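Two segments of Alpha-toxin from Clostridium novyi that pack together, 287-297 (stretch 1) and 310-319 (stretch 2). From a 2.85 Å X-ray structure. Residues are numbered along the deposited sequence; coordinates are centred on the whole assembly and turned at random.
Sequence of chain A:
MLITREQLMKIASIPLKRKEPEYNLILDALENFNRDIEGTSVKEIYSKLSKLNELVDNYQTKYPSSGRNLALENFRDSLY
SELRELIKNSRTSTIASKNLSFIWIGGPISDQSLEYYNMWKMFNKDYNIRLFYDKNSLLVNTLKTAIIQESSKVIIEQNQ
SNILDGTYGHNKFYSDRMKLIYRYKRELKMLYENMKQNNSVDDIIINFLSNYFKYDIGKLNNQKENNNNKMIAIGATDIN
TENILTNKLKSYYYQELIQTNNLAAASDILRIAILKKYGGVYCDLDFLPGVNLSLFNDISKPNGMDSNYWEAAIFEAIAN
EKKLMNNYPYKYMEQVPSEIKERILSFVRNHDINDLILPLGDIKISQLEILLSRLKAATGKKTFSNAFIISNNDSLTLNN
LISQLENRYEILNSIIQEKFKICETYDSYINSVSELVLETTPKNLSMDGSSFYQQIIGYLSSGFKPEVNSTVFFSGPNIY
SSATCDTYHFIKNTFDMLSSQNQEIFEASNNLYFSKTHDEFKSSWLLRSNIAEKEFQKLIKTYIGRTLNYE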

# COMPACT_ATOMS: atom_id res chain seq x y z
N PHE A 287 9.99 -9.17 1.78
CA PHE A 287 9.40 -10.43 2.17
C PHE A 287 10.12 -11.57 1.48
O PHE A 287 10.86 -11.35 0.52
CB PHE A 287 7.92 -10.46 1.81
CG PHE A 287 7.06 -9.56 2.67
CD1 PHE A 287 7.62 -8.63 3.54
CD2 PHE A 287 5.67 -9.64 2.59
CE1 PHE A 287 6.82 -7.80 4.33
CE2 PHE A 287 4.86 -8.81 3.37
CZ PHE A 287 5.44 -7.89 4.24
N LEU A 288 9.92 -12.77 1.99
CA LEU A 288 10.56 -13.95 1.45
C LEU A 288 9.49 -15.00 1.33
O LEU A 288 8.42 -14.83 1.90
CB LEU A 288 11.66 -14.42 2.39
CG LEU A 288 12.97 -13.62 2.32
CD1 LEU A 288 13.86 -13.93 3.50
CD2 LEU A 288 13.70 -13.90 1.03
N PRO A 289 9.75 -16.07 0.56
CA PRO A 289 8.81 -17.18 0.51
C PRO A 289 8.41 -17.68 1.90
O PRO A 289 9.20 -17.57 2.83
CB PRO A 289 9.55 -18.26 -0.26
CG PRO A 289 10.92 -17.75 -0.49
CD PRO A 289 10.89 -16.28 -0.34
N GLY A 290 7.20 -18.20 2.01
CA GLY A 290 6.65 -18.65 3.29
C GLY A 290 7.43 -19.79 3.92
O GLY A 290 7.80 -20.75 3.25
N VAL A 291 7.69 -19.66 5.22
CA VAL A 291 8.38 -20.70 5.98
C VAL A 291 7.40 -21.53 6.80
O VAL A 291 6.43 -21.00 7.35
CB VAL A 291 9.50 -20.15 6.91
CG1 VAL A 291 10.49 -19.27 6.14
CG2 VAL A 291 8.92 -19.37 8.05
N ASN A 292 7.66 -22.83 6.86
CA ASN A 292 6.84 -23.76 7.61
C ASN A 292 7.10 -23.69 9.12
O ASN A 292 7.71 -24.59 9.70
CB ASN A 292 7.12 -25.17 7.10
CG ASN A 292 5.96 -26.10 7.29
OD1 ASN A 292 5.27 -26.05 8.31
ND2 ASN A 292 5.75 -26.97 6.32
N LEU A 293 6.63 -22.62 9.77
CA LEU A 293 6.89 -22.40 11.20
C LEU A 293 6.27 -23.44 12.14
O LEU A 293 6.77 -23.65 13.25
CB LEU A 293 6.46 -20.99 11.62
CG LEU A 293 7.36 -19.82 11.20
CD1 LEU A 293 6.73 -18.49 11.58
CD2 LEU A 293 8.78 -19.94 11.75
N SER A 294 5.19 -24.09 11.70
CA SER A 294 4.56 -25.16 12.48
C SER A 294 5.56 -26.20 12.98
O SER A 294 5.54 -26.56 14.16
CB SER A 294 3.47 -25.85 11.67
OG SER A 294 2.24 -25.17 11.82
N LEU A 295 6.43 -26.67 12.09
CA LEU A 295 7.36 -27.74 12.43
C LEU A 295 8.19 -27.44 13.68
O LEU A 295 8.66 -28.35 14.36
CB LEU A 295 8.26 -28.06 11.22
CG LEU A 295 7.54 -28.46 9.92
CD1 LEU A 295 8.52 -28.48 8.75
CD2 LEU A 295 6.83 -29.80 10.05
N PHE A 296 8.33 -26.15 13.99
CA PHE A 296 9.14 -25.70 15.13
C PHE A 296 8.27 -25.41 16.35
O PHE A 296 8.60 -24.56 17.19
CB PHE A 296 9.94 -24.45 14.73
CG PHE A 296 10.90 -24.67 13.60
CD1 PHE A 296 10.46 -24.75 12.28
CD2 PHE A 296 12.26 -24.81 13.85
CE1 PHE A 296 11.34 -24.97 11.24
CE2 PHE A 296 13.16 -25.03 12.81
CZ PHE A 296 12.70 -25.11 11.50
N ASN A 297 7.14 -26.13 16.45
CA ASN A 297 6.21 -25.96 17.57
C ASN A 297 6.61 -26.70 18.84
O ASN A 297 6.28 -26.27 19.94
CB ASN A 297 4.78 -26.34 17.16
CG ASN A 297 4.05 -25.18 16.51
OD1 ASN A 297 4.62 -24.12 16.27
ND2 ASN A 297 2.77 -25.38 16.23
N TRP A 310 11.92 -14.23 17.48
CA TRP A 310 12.01 -15.69 17.57
C TRP A 310 11.86 -16.32 16.18
O TRP A 310 12.69 -17.15 15.77
CB TRP A 310 10.97 -16.23 18.58
CG TRP A 310 10.75 -17.71 18.57
CD1 TRP A 310 9.59 -18.36 18.22
CD2 TRP A 310 11.69 -18.74 18.92
NE1 TRP A 310 9.76 -19.73 18.33
CE2 TRP A 310 11.04 -19.98 18.75
CE3 TRP A 310 13.02 -18.73 19.36
CZ2 TRP A 310 11.67 -21.20 19.00
CZ3 TRP A 310 13.65 -19.94 19.60
CH2 TRP A 310 12.97 -21.16 19.43
N GLU A 311 10.83 -15.91 15.45
CA GLU A 311 10.56 -16.44 14.12
C GLU A 311 11.61 -15.99 13.12
O GLU A 311 12.02 -16.76 12.25
CB GLU A 311 9.16 -16.06 13.65
CG GLU A 311 8.06 -16.68 14.51
CD GLU A 311 6.69 -16.05 14.28
OE1 GLU A 311 6.62 -14.88 13.85
OE2 GLU A 311 5.69 -16.74 14.54
N ALA A 312 12.07 -14.74 13.25
CA ALA A 312 13.21 -14.27 12.47
C ALA A 312 14.39 -15.22 12.64
O ALA A 312 15.01 -15.64 11.66
CB ALA A 312 13.59 -12.86 12.87
N ALA A 313 14.67 -15.58 13.89
CA ALA A 313 15.78 -16.47 14.25
C ALA A 313 15.66 -17.88 13.66
O ALA A 313 16.65 -18.43 13.18
CB ALA A 313 15.90 -16.54 15.76
N ILE A 314 14.45 -18.44 13.69
CA ILE A 314 14.15 -19.71 13.02
C ILE A 314 14.66 -19.66 11.58
O ILE A 314 15.39 -20.55 11.14
CB ILE A 314 12.61 -20.03 12.97
CG1 ILE A 314 11.97 -20.01 14.37
CG2 ILE A 314 12.32 -21.35 12.23
CD1 ILE A 314 12.24 -21.23 15.24
N PHE A 315 14.29 -18.61 10.84
CA PHE A 315 14.67 -18.52 9.44
C PHE A 315 16.17 -18.35 9.20
O PHE A 315 16.70 -18.90 8.23
CB PHE A 315 13.91 -17.44 8.69
CG PHE A 315 14.32 -17.33 7.26
CD1 PHE A 315 14.07 -18.37 6.37
CD2 PHE A 315 15.03 -16.22 6.81
CE1 PHE A 315 14.48 -18.29 5.06
CE2 PHE A 315 15.45 -16.14 5.49
CZ PHE A 315 15.17 -17.18 4.61
N GLU A 316 16.84 -17.58 10.07
CA GLU A 316 18.31 -17.46 10.01
C GLU A 316 18.98 -18.84 10.04
O GLU A 316 19.99 -19.07 9.37
CB GLU A 316 18.83 -16.62 11.16
CG GLU A 316 18.27 -15.21 11.21
CD GLU A 316 18.75 -14.42 12.42
OE1 GLU A 316 19.19 -15.02 13.42
OE2 GLU A 316 18.67 -13.18 12.37
N ALA A 317 18.39 -19.76 10.80
CA ALA A 317 18.86 -21.13 10.91
C ALA A 317 18.67 -21.87 9.60
O ALA A 317 19.59 -22.54 9.13
CB ALA A 317 18.14 -21.85 12.02
N ILE A 318 17.48 -21.76 9.02
CA ILE A 318 17.23 -22.37 7.72
C ILE A 318 18.17 -21.77 6.70
O ILE A 318 18.90 -22.51 6.04
CB ILE A 318 15.78 -22.19 7.25
CG1 ILE A 318 14.82 -22.88 8.23
CG2 ILE A 318 15.61 -22.76 5.85
CD1 ILE A 318 13.38 -22.50 8.07
N ALA A 319 18.18 -20.44 6.61
CA ALA A 319 18.99 -19.74 5.60
C ALA A 319 20.42 -20.24 5.64
O ALA A 319 20.99 -20.58 4.61
CB ALA A 319 18.93 -18.24 5.80

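Stretch 2 is helical throughout, held by regular backbone hydrogen bonds such as I314 N to W310 O (3.0 Å) and A319 N to F315 O (2.7 Å), and it packs against the largely irregular chain of stretch 1. No hydrogen bond crosses between the two. The contact, which buries 451 Å² counted over both sides, rests on side-chain packing that is almost entirely apolar.

At the start of the helix, W310 contributes little: its CA-to-CB bond points sideways, and although the indole end comes nearer, its closest atom, CZ2 of W310, stays 4.9 Å from the backbone O of F296. E311 is the first residue to make contact and the one charged residue to do so. Its CA lies 7.6 Å from the CA of L293, and its carboxylate atom OE2 approaches CD1 of L293 at 3.6 Å. A methyl group offers no polar partner, so this is simple van der Waals packing; the other carboxylate oxygen, OE1, is hydrogen-bonded elsewhere in the structure. A312 and A313 follow without touching stretch 1, A312 pointing away from it.

I314 brings the helix back to the interface, and its CB points toward stretch 1. Its CG2 methyl serves two neighbours, lying 3.8 Å from CD2 of L293 and 3.8 Å from CE2 of F296. The second approach is a CH-pi contact of nearly ideal geometry: I314 CG2 sits 3.6 Å from the centroid of the F296 ring and only 2° off the ring normal, so the methyl is centred over one face. The backbone hydrogen bond from F296 N to L293 O (3.0 Å) spans the turn that carries both of these partners.

F315 extends the contact toward the beginning of stretch 1. Its CA-to-CB bond runs sideways, but with chi1 at 179° (t) the ring comes nearer and reaches two aliphatic side chains. CE2 of F315 lies 3.4 Å from CD1 of L288, a close approach for two carbons, and CD1 of F315 lies 3.7 Å from CG1 of V291. Both aliphatic groups meet the ring obliquely, and both L288 and V291 direct their CB atoms toward the helix.

One turn beyond I314, I318 again points toward stretch 1. Its CD1 stands 4.4 Å from CZ of F296, a looser and oblique contact compared with the methyl of I314 over the ring face. F296 thus packs against two isoleucines four residues apart, a spacing that places both on the same side of the helix.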